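Local coordinates for putative pyrazinamidase/nicotinamidase (Streptococcus mutans, PDB 3S2S), which probably hydrolyses nicotinamide to nicotinic acid and ammonia, as a zinc-binding member of the isochorismatase family, at residues I40-T45 and F83-G88; G53-G58 and L101-N106; V165-C170 and E198-A203. All coordinates share one frame; numbering follows the deposited sequence.

Following the chain from its N terminus, residues 40-45 run off the end of the first strand, 37-42, and 53-58 form a loop further on. Interaction 1 then closes when 83-88 on strand 81-87 returns beside 40-45, and interaction 2 closes when 101-106 folds against 53-58; since their segments alternate, the two loops cross. They meet where N106 bonds to T45 OG1 and the D87 carbonyl, and both reach the zinc ion. Interaction 3 follows in series, joining the start of helix 167-180 to helix 197-209. It meets interaction 1 at the cacodylate and through the backbone bond I42 O to V165 N, and interaction 2 through A57 and L166.

Interaction 1 of 3, residues I40-T45 and F83-G88; sequences ISIDYT and FFTIDG. With ZN (zinc ion), chain E; CAD (cacodylic acid), chain F.
S41 and F84 lie side by side on one face of the central parallel sheet, S41 CB and OG both 3.5 Å from F84 CD1. The neighbouring pairs, I40 with F83 and I42 with T85, point to the other face. There I40 divides its branches: CD1 approaches F83 CB obliquely at 4.0 Å, while CG2 meets T85 OG1 at 3.6 Å. That hydroxyl, held between the backbone N and carbonyl carbon (chi1 61°), is buried with no polar partner in the model. Between the strands run the ladder bonds S41 N to F83 O, T85 N to S41 O and the more bent D43 N to T85 O. Where strand 40-42 ends, D43 continues the pairing with its side chain: OD1 receives D87 N at 2.7 Å, nearly straight at 178° and almost along its own C-O axis. The T45 and I86 side chains pass in opposite directions, their CG2 methyls in contact. D87, held by that bond at its N, binds zinc through OD2 at 2.0 Å, OD1 taking water 1 and a salt bridge from K137. D43 OD2 lies 3.1 Å from cacodylate C1 and forms a salt bridge with the same lysine. The strand ends thus couple the metal site to the ligand pocket, and D43, K137 and C170 are placed consistently with the Asp-Lys-Cys triad of this family.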
loop_
_atom_site.group_PDB
_atom_site.type_symbol
_atom_site.label_atom_id
_atom_site.label_comp_id
_atom_site.label_asym_id
_atom_site.label_seq_id
_atom_site.Cartn_x
_atom_site.Cartn_y
_atom_site.Cartn_z
ATOM N N ILE A 40 8.766 -10.680 -15.136
ATOM C CA ILE A 40 7.311 -10.726 -14.933
ATOM C C ILE A 40 6.678 -11.089 -16.269
ATOM O O ILE A 40 6.950 -10.427 -17.257
ATOM C CB ILE A 40 6.739 -9.369 -14.426
ATOM C CG1 ILE A 40 7.604 -8.766 -13.314
ATOM C CG2 ILE A 40 5.294 -9.554 -13.903
ATOM C CD1 ILE A 40 7.838 -9.694 -12.127
ATOM N N SER A 41 5.878 -12.163 -16.298
ATOM C CA SER A 41 5.227 -12.642 -17.527
ATOM C C SER A 41 3.756 -12.291 -17.439
ATOM O O SER A 41 2.991 -12.933 -16.707
ATOM C CB SER A 41 5.413 -14.151 -17.695
ATOM O OG SER A 41 4.924 -14.585 -18.964
ATOM N N ILE A 42 3.365 -11.243 -18.157
ATOM C CA ILE A 42 2.051 -10.649 -17.911
ATOM C C ILE A 42 1.010 -11.083 -18.940
ATOM O O ILE A 42 1.095 -10.720 -20.112
ATOM C CB ILE A 42 2.142 -9.121 -17.890
ATOM C CG1 ILE A 42 3.222 -8.668 -16.898
ATOM C CG2 ILE A 42 0.774 -8.474 -17.551
ATOM C CD1 ILE A 42 3.477 -7.176 -16.977
ATOM N N ASP A 43 0.042 -11.883 -18.489
ATOM C CA ASP A 43 -1.180 -12.188 -19.268
ATOM C C ASP A 43 -0.991 -12.753 -20.652
ATOM O O ASP A 43 -1.823 -12.497 -21.525
ATOM C CB ASP A 43 -2.069 -10.937 -19.377
ATOM C CG ASP A 43 -2.815 -10.634 -18.080
ATOM O OD1 ASP A 43 -3.129 -11.598 -17.373
ATOM O OD2 ASP A 43 -3.102 -9.446 -17.819
ATOM N N TYR A 44 0.072 -13.517 -20.872
ATOM C CA TYR A 44 0.297 -14.073 -22.204
ATOM C C TYR A 44 -0.515 -15.352 -22.400
ATOM O O TYR A 44 0.029 -16.463 -22.546
ATOM C CB TYR A 44 1.795 -14.274 -22.495
ATOM C CG TYR A 44 2.039 -14.346 -23.979
ATOM C CD1 TYR A 44 1.922 -13.201 -24.770
ATOM C CD2 TYR A 44 2.339 -15.559 -24.593
ATOM C CE1 TYR A 44 2.106 -13.271 -26.160
ATOM C CE2 TYR A 44 2.537 -15.638 -25.979
ATOM C CZ TYR A 44 2.421 -14.489 -26.743
ATOM O OH TYR A 44 2.598 -14.580 -28.116
ATOM N N THR A 45 -1.837 -15.189 -22.379
ATOM C CA THR A 45 -2.732 -16.339 -22.397
ATOM C C THR A 45 -3.574 -16.403 -23.668
ATOM O O THR A 45 -3.644 -15.453 -24.462
ATOM C CB THR A 45 -3.707 -16.309 -21.200
ATOM O OG1 THR A 45 -4.559 -15.162 -21.321
ATOM C CG2 THR A 45 -2.948 -16.269 -19.852
ATOM N N PHE A 83 7.824 -14.767 -12.641
ATOM C CA PHE A 83 6.470 -14.625 -12.087
ATOM C C PHE A 83 5.446 -14.528 -13.208
ATOM O O PHE A 83 5.438 -13.544 -13.956
ATOM C CB PHE A 83 6.364 -13.356 -11.233
ATOM C CG PHE A 83 7.147 -13.421 -9.952
ATOM C CD1 PHE A 83 6.511 -13.785 -8.766
ATOM C CD2 PHE A 83 8.510 -13.134 -9.926
ATOM C CE1 PHE A 83 7.217 -13.863 -7.564
ATOM C CE2 PHE A 83 9.223 -13.200 -8.717
ATOM C CZ PHE A 83 8.581 -13.563 -7.549
ATOM N N PHE A 84 4.595 -15.543 -13.332
ATOM C CA PHE A 84 3.454 -15.478 -14.251
ATOM C C PHE A 84 2.307 -14.780 -13.532
ATOM O O PHE A 84 1.792 -15.295 -12.541
ATOM C CB PHE A 84 3.044 -16.879 -14.724
ATOM C CG PHE A 84 4.085 -17.526 -15.604
ATOM C CD1 PHE A 84 4.070 -17.310 -16.965
ATOM C CD2 PHE A 84 5.089 -18.308 -15.057
ATOM C CE1 PHE A 84 5.025 -17.868 -17.777
ATOM C CE2 PHE A 84 6.062 -18.880 -15.864
ATOM C CZ PHE A 84 6.017 -18.665 -17.242
ATOM N N THR A 85 1.920 -13.606 -14.023
ATOM C CA THR A 85 0.912 -12.811 -13.314
ATOM C C THR A 85 -0.266 -12.707 -14.263
ATOM O O THR A 85 -0.200 -12.051 -15.306
ATOM C CB THR A 85 1.477 -11.442 -12.909
ATOM O OG1 THR A 85 1.862 -10.708 -14.083
ATOM C CG2 THR A 85 2.679 -11.647 -11.989
ATOM N N ILE A 86 -1.330 -13.421 -13.908
ATOM C CA ILE A 86 -2.346 -13.796 -14.880
ATOM C C ILE A 86 -3.744 -13.446 -14.418
ATOM O O ILE A 86 -4.209 -13.934 -13.385
ATOM C CB ILE A 86 -2.324 -15.326 -15.129
ATOM C CG1 ILE A 86 -0.903 -15.805 -15.456
ATOM C CG2 ILE A 86 -3.333 -15.723 -16.212
ATOM C CD1 ILE A 86 -0.324 -15.284 -16.794
ATOM N N ASP A 87 -4.423 -12.636 -15.230
ATOM C CA ASP A 87 -5.816 -12.286 -14.987
ATOM C C ASP A 87 -6.623 -13.552 -14.695
ATOM O O ASP A 87 -6.506 -14.555 -15.407
ATOM C CB ASP A 87 -6.379 -11.676 -16.261
ATOM C CG ASP A 87 -6.805 -10.245 -16.106
ATOM O OD1 ASP A 87 -6.315 -9.515 -15.192
ATOM O OD2 ASP A 87 -7.621 -9.847 -16.959
ATOM N N GLY A 88 -7.458 -13.503 -13.661
ATOM C CA GLY A 88 -8.335 -14.623 -13.335
ATOM C C GLY A 88 -9.687 -14.070 -12.919
ATOM O O GLY A 88 -9.815 -13.520 -11.814
HETATM ZN ZN ZN E . -9.119 -8.472 -17.007
HETATM AS AS CAD F . -4.189 -6.452 -20.091
HETATM C C1 CAD F . -3.846 -8.306 -20.584
HETATM C C2 CAD F . -6.115 -6.019 -20.241
HETATM O O1 CAD F . -3.196 -5.388 -20.834
HETATM O O HOH W 1 -7.871 -7.479 -15.414
HETATM O O HOH W 2 -7.999 -7.242 -18.357
#

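Interaction 2 of 3, residues G53-G58 and L101-N106; sequences GKLTAG and LFPPHN. With ZN (zinc ion), chain E.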
loop_
_atom_site.group_PDB
_atom_site.type_symbol
_atom_site.label_atom_id
_atom_site.label_comp_id
_atom_site.label_asym_id
_atom_site.label_seq_id
_atom_site.Cartn_x
_atom_site.Cartn_y
_atom_site.Cartn_z
ATOM N N GLY A 53 -9.389 -16.153 -29.069
ATOM C CA GLY A 53 -9.395 -15.634 -27.707
ATOM C C GLY A 53 -10.433 -14.547 -27.488
ATOM O O GLY A 53 -10.669 -13.703 -28.361
ATOM N N LYS A 54 -11.034 -14.549 -26.301
ATOM C CA LYS A 54 -12.158 -13.657 -26.000
ATOM C C LYS A 54 -11.844 -12.154 -25.987
ATOM O O LYS A 54 -12.734 -11.327 -26.181
ATOM C CB LYS A 54 -12.814 -14.075 -24.683
ATOM C CG LYS A 54 -13.358 -15.492 -24.705
ATOM C CD LYS A 54 -13.958 -15.860 -23.365
ATOM C CE LYS A 54 -14.249 -17.343 -23.291
ATOM N NZ LYS A 54 -14.715 -17.722 -21.940
ATOM N N LEU A 55 -10.590 -11.792 -25.757
ATOM C CA LEU A 55 -10.208 -10.385 -25.773
ATOM C C LEU A 55 -8.860 -10.288 -26.446
ATOM O O LEU A 55 -7.932 -9.640 -25.948
ATOM C CB LEU A 55 -10.125 -9.837 -24.345
ATOM C CG LEU A 55 -10.197 -8.319 -24.198
ATOM C CD1 LEU A 55 -11.438 -7.760 -24.891
ATOM C CD2 LEU A 55 -10.191 -7.945 -22.728
ATOM N N THR A 56 -8.754 -10.943 -27.594
ATOM C CA THR A 56 -7.447 -11.151 -28.190
ATOM C C THR A 56 -6.888 -9.918 -28.899
ATOM O O THR A 56 -7.616 -9.193 -29.577
ATOM C CB THR A 56 -7.468 -12.340 -29.174
ATOM O OG1 THR A 56 -6.150 -12.515 -29.706
ATOM C CG2 THR A 56 -8.467 -12.090 -30.309
ATOM N N ALA A 57 -5.590 -9.698 -28.722
ATOM C CA ALA A 57 -4.838 -8.691 -29.456
ATOM C C ALA A 57 -4.421 -9.213 -30.834
ATOM O O ALA A 57 -3.949 -8.450 -31.670
ATOM C CB ALA A 57 -3.610 -8.272 -28.658
ATOM N N GLY A 58 -4.583 -10.514 -31.065
ATOM C CA GLY A 58 -4.402 -11.078 -32.402
ATOM C C GLY A 58 -2.978 -11.172 -32.922
ATOM O O GLY A 58 -2.060 -11.487 -32.175
ATOM N N LEU A 101 -16.705 -3.081 -18.685
ATOM C CA LEU A 101 -15.816 -2.442 -19.652
ATOM C C LEU A 101 -15.382 -3.373 -20.778
ATOM O O LEU A 101 -15.081 -2.919 -21.888
ATOM C CB LEU A 101 -14.574 -1.891 -18.940
ATOM C CG LEU A 101 -14.759 -0.755 -17.936
ATOM C CD1 LEU A 101 -13.405 -0.380 -17.323
ATOM C CD2 LEU A 101 -15.369 0.440 -18.631
ATOM N N PHE A 102 -15.331 -4.671 -20.484
ATOM C CA PHE A 102 -14.822 -5.647 -21.442
ATOM C C PHE A 102 -15.623 -6.934 -21.396
ATOM O O PHE A 102 -16.193 -7.286 -20.360
ATOM C CB PHE A 102 -13.360 -5.969 -21.138
ATOM C CG PHE A 102 -12.432 -4.793 -21.279
ATOM C CD1 PHE A 102 -12.159 -4.254 -22.522
ATOM C CD2 PHE A 102 -11.808 -4.246 -20.174
ATOM C CE1 PHE A 102 -11.299 -3.182 -22.650
ATOM C CE2 PHE A 102 -10.952 -3.178 -20.300
ATOM C CZ PHE A 102 -10.697 -2.640 -21.528
ATOM N N PRO A 103 -15.650 -7.657 -22.520
ATOM C CA PRO A 103 -16.305 -8.963 -22.555
ATOM C C PRO A 103 -15.602 -9.878 -21.570
ATOM O O PRO A 103 -14.425 -9.653 -21.272
ATOM C CB PRO A 103 -16.025 -9.468 -23.981
ATOM C CG PRO A 103 -15.564 -8.301 -24.749
ATOM C CD PRO A 103 -14.973 -7.330 -23.783
ATOM N N PRO A 104 -16.295 -10.914 -21.090
ATOM C CA PRO A 104 -15.657 -11.905 -20.222
ATOM C C PRO A 104 -14.380 -12.415 -20.867
ATOM O O PRO A 104 -14.356 -12.642 -22.079
ATOM C CB PRO A 104 -16.686 -13.035 -20.166
ATOM C CG PRO A 104 -17.982 -12.380 -20.487
ATOM C CD PRO A 104 -17.663 -11.304 -21.471
ATOM N N HIS A 105 -13.330 -12.579 -20.073
ATOM C CA HIS A 105 -12.040 -13.022 -20.591
ATOM C C HIS A 105 -11.261 -13.619 -19.436
ATOM O O HIS A 105 -11.458 -13.211 -18.284
ATOM C CB HIS A 105 -11.276 -11.845 -21.188
ATOM C CG HIS A 105 -10.993 -10.752 -20.206
ATOM N ND1 HIS A 105 -11.887 -9.739 -19.948
ATOM C CD2 HIS A 105 -9.913 -10.514 -19.426
ATOM C CE1 HIS A 105 -11.373 -8.923 -19.041
ATOM N NE2 HIS A 105 -10.177 -9.375 -18.704
ATOM N N ASN A 106 -10.387 -14.585 -19.729
ATOM C CA ASN A 106 -9.582 -15.242 -18.691
ATOM C C ASN A 106 -10.424 -15.700 -17.509
ATOM O O ASN A 106 -10.061 -15.512 -16.341
ATOM C CB ASN A 106 -8.420 -14.347 -18.207
ATOM C CG ASN A 106 -7.143 -14.560 -19.019
ATOM O OD1 ASN A 106 -7.192 -14.872 -20.208
ATOM N ND2 ASN A 106 -5.987 -14.387 -18.369
HETATM ZN ZN ZN E . -9.119 -8.472 -17.007
HETATM O O HOH W 2 -7.999 -7.242 -18.357
HETATM O O HOH W 1 -7.871 -7.479 -15.414
#
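K54 and H105 mark the closest backbone approach of two irregular loops, their CA atoms 5.4 Å apart, at the wall of the six-coordinate zinc site of this isochorismatase-fold hydrolase. No hydrogen bond joins 53-58 to 101-106, so the contact is one of packing. Past the crossing, 53-58 turns away and closes in an ST turn, T56 OG1 accepting from G58 N while also bonding to the A50 carbonyl oxygen. The loop 101-106 runs through two prolines in extended form before reaching H105. The N106 and K54 backbone N atoms donate to OD2 and OD1 of D47, so this one carboxylate links both loops.

L55 buries the largest share of the contact. Its CG stands anti to the backbone N (chi1 -160°), which spreads the two methyls over the opposing loop. CD2 sits over one face of the H105 imidazole, 3.8 Å from the ring centroid and 15° off the normal, a CH-pi contact displaced toward the ring's rim near ND1. The same methyl reaches F102 CB at 4.1 Å, while CD1 lies 3.7 Å from P103 CD, the two side chains crossing at about a right angle. Toward the solvent, the P104 carbonyl oxygen points at the extended K54 chain, 3.3 Å from its CB. F48 adds a further ring beside H105, and the second subunit packs N209 against F102.

H105 itself is fixed at both nitrogens. NE2 binds zinc at 2.2 Å, alongside D87, H89, E98 and two waters. At the ring's other nitrogen, ND1 donates to P103 O at 2.9 Å, with that oxygen just 1° out of the imidazole plane.

Interaction 3 of 3, residues V165-C170 and E198-A203; sequences VLTDIC and ENHQFA. With CAD (cacodylic acid), chain F.
T167 and H200 make the strongest polar link between the start of helix 167-180 and helix 197-209: T167 OG1 meets H200 ND1 at 2.7 Å, at the ring edge and in its plane, and either could be the donor. The imidazole reaches it because H200 CG stands anti to the backbone N (chi1 173°), swinging the ring toward the threonine. A second polar link is looser. D168 OD2 takes a weak bond from N199 ND2 at 3.4 Å, with carboxylate and amide planes turned 53° apart, and N199 CB packs beside the same oxygen. Water 3 spans the same two groups, donating to OD2 at 2.8 Å and accepting from ND2, while D168 OD1 is occupied by S194 OG.

Apolar contact centres on A203. Its methyl lies 3.6 Å from T167 CG2 and 3.7 Å from D168 CA, and the D168 and A203 CA atoms are 5.0 Å apart.

Ligand contacts come from the far side of 165-170. Cacodylate O1 is gripped by L166 N and C170 N, both at 2.7 Å, a pair consistent with the oxyanion hole of the family; the cis peptide V165-L166 lies right at this point. C170 SG is only 2.3 Å from the arsenic.

In the fold, V165, on strand 159-165, is bonded through its backbone to I42, and T167 pairs similarly with A193 of strand 192-193, whose V192 touches both T167 and H200. On the outside F202 of helix 197-209 stacks on F202 of the second subunit; D168 and I169 also touch that subunit, so both segments reach the interface.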
loop_
_atom_site.group_PDB
_atom_site.type_symbol
_atom_site.label_atom_id
_atom_site.label_comp_id
_atom_site.label_asym_id
_atom_site.label_seq_id
_atom_site.Cartn_x
_atom_site.Cartn_y
_atom_site.Cartn_z
ATOM N N VAL A 165 1.497 -8.794 -22.365
ATOM C CA VAL A 165 0.491 -7.976 -23.056
ATOM C C VAL A 165 -0.476 -7.385 -22.024
ATOM O O VAL A 165 -0.557 -7.893 -20.908
ATOM C CB VAL A 165 -0.309 -8.830 -24.105
ATOM C CG1 VAL A 165 0.618 -9.353 -25.205
ATOM C CG2 VAL A 165 -1.009 -9.979 -23.416
ATOM N N LEU A 166 -1.181 -6.293 -22.351
ATOM C CA LEU A 166 -0.932 -5.477 -23.529
ATOM C C LEU A 166 0.000 -4.362 -23.053
ATOM O O LEU A 166 -0.066 -3.933 -21.882
ATOM C CB LEU A 166 -2.231 -4.842 -24.027
ATOM C CG LEU A 166 -3.341 -5.727 -24.601
ATOM C CD1 LEU A 166 -4.443 -4.821 -25.145
ATOM C CD2 LEU A 166 -2.795 -6.597 -25.688
ATOM N N THR A 167 0.846 -3.874 -23.945
ATOM C CA THR A 167 1.873 -2.901 -23.566
ATOM C C THR A 167 1.285 -1.697 -22.830
ATOM O O THR A 167 1.855 -1.233 -21.827
ATOM C CB THR A 167 2.605 -2.395 -24.823
ATOM O OG1 THR A 167 2.820 -3.498 -25.710
ATOM C CG2 THR A 167 3.945 -1.794 -24.454
ATOM N N ASP A 168 0.154 -1.197 -23.333
ATOM C CA ASP A 168 -0.445 0.040 -22.835
ATOM C C ASP A 168 -1.464 -0.146 -21.713
ATOM O O ASP A 168 -2.011 0.844 -21.222
ATOM C CB ASP A 168 -1.103 0.812 -23.996
ATOM C CG ASP A 168 -2.161 -0.011 -24.706
ATOM O OD1 ASP A 168 -1.837 -1.136 -25.138
ATOM O OD2 ASP A 168 -3.322 0.450 -24.815
ATOM N N ILE A 169 -1.738 -1.389 -21.297
ATOM C CA ILE A 169 -2.663 -1.601 -20.188
ATOM C C ILE A 169 -1.953 -2.403 -19.082
ATOM O O ILE A 169 -1.380 -1.807 -18.158
ATOM C CB ILE A 169 -3.984 -2.250 -20.646
ATOM C CG1 ILE A 169 -4.621 -1.364 -21.724
ATOM C CG2 ILE A 169 -4.932 -2.436 -19.461
ATOM C CD1 ILE A 169 -5.835 -1.997 -22.401
ATOM N N CYS A 170 -1.947 -3.731 -19.159
ATOM C CA CYS A 170 -1.339 -4.489 -18.048
ATOM C C CYS A 170 0.161 -4.281 -17.852
ATOM O O CYS A 170 0.657 -4.225 -16.714
ATOM C CB CYS A 170 -1.693 -5.987 -18.113
ATOM S SG CYS A 170 -3.505 -6.218 -17.936
ATOM N N GLU A 198 -0.450 2.229 -32.114
ATOM C CA GLU A 198 -0.315 3.597 -31.612
ATOM C C GLU A 198 -0.133 3.560 -30.107
ATOM O O GLU A 198 0.706 4.272 -29.558
ATOM C CB GLU A 198 -1.540 4.458 -31.950
ATOM C CG GLU A 198 -1.641 4.850 -33.406
ATOM C CD GLU A 198 -2.263 3.763 -34.256
ATOM O OE1 GLU A 198 -2.934 2.877 -33.691
ATOM O OE2 GLU A 198 -2.078 3.794 -35.484
ATOM N N ASN A 199 -0.937 2.743 -29.436
ATOM C CA ASN A 199 -0.902 2.725 -27.983
ATOM C C ASN A 199 0.358 2.031 -27.488
ATOM O O ASN A 199 0.880 2.366 -26.425
ATOM C CB ASN A 199 -2.168 2.071 -27.396
ATOM C CG ASN A 199 -3.417 2.897 -27.644
ATOM O OD1 ASN A 199 -3.337 4.023 -28.155
ATOM N ND2 ASN A 199 -4.579 2.359 -27.277
ATOM N N HIS A 200 0.824 1.056 -28.261
ATOM C CA HIS A 200 2.058 0.336 -27.970
ATOM C C HIS A 200 3.223 1.319 -27.948
ATOM O O HIS A 200 4.038 1.310 -27.018
ATOM C CB HIS A 200 2.249 -0.758 -29.028
ATOM C CG HIS A 200 3.562 -1.484 -28.971
ATOM N ND1 HIS A 200 3.855 -2.435 -28.012
ATOM C CD2 HIS A 200 4.625 -1.456 -29.806
ATOM C CE1 HIS A 200 5.055 -2.937 -28.251
ATOM N NE2 HIS A 200 5.537 -2.370 -29.346
ATOM N N GLN A 201 3.286 2.192 -28.955
ATOM C CA GLN A 201 4.360 3.181 -29.011
ATOM C C GLN A 201 4.246 4.221 -27.903
ATOM O O GLN A 201 5.264 4.611 -27.291
ATOM C CB GLN A 201 4.393 3.887 -30.371
ATOM C CG GLN A 201 5.705 4.618 -30.611
ATOM C CD GLN A 201 6.898 3.672 -30.541
ATOM O OE1 GLN A 201 6.944 2.657 -31.244
ATOM N NE2 GLN A 201 7.863 3.991 -29.677
ATOM N N PHE A 202 3.023 4.672 -27.640
ATOM C CA PHE A 202 2.802 5.583 -26.524
ATOM C C PHE A 202 3.372 4.952 -25.264
ATOM O O PHE A 202 4.065 5.607 -24.494
ATOM C CB PHE A 202 1.323 5.858 -26.294
ATOM C CG PHE A 202 1.049 6.525 -24.974
ATOM C CD1 PHE A 202 0.984 7.906 -24.881
ATOM C CD2 PHE A 202 0.885 5.766 -23.817
ATOM C CE1 PHE A 202 0.752 8.538 -23.656
ATOM C CE2 PHE A 202 0.666 6.382 -22.579
ATOM C CZ PHE A 202 0.592 7.773 -22.501
ATOM N N ALA A 203 3.060 3.674 -25.058
ATOM C CA ALA A 203 3.502 2.983 -23.833
ATOM C C ALA A 203 5.016 2.870 -23.746
ATOM O O ALA A 203 5.595 3.124 -22.691
ATOM C CB ALA A 203 2.847 1.594 -23.715
HETATM AS AS CAD F . -4.189 -6.452 -20.091
HETATM C C1 CAD F . -3.846 -8.306 -20.584
HETATM C C2 CAD F . -6.115 -6.019 -20.241
HETATM O O1 CAD F . -3.196 -5.388 -20.834
HETATM O O HOH W 3 -5.418 -0.473 -26.360
#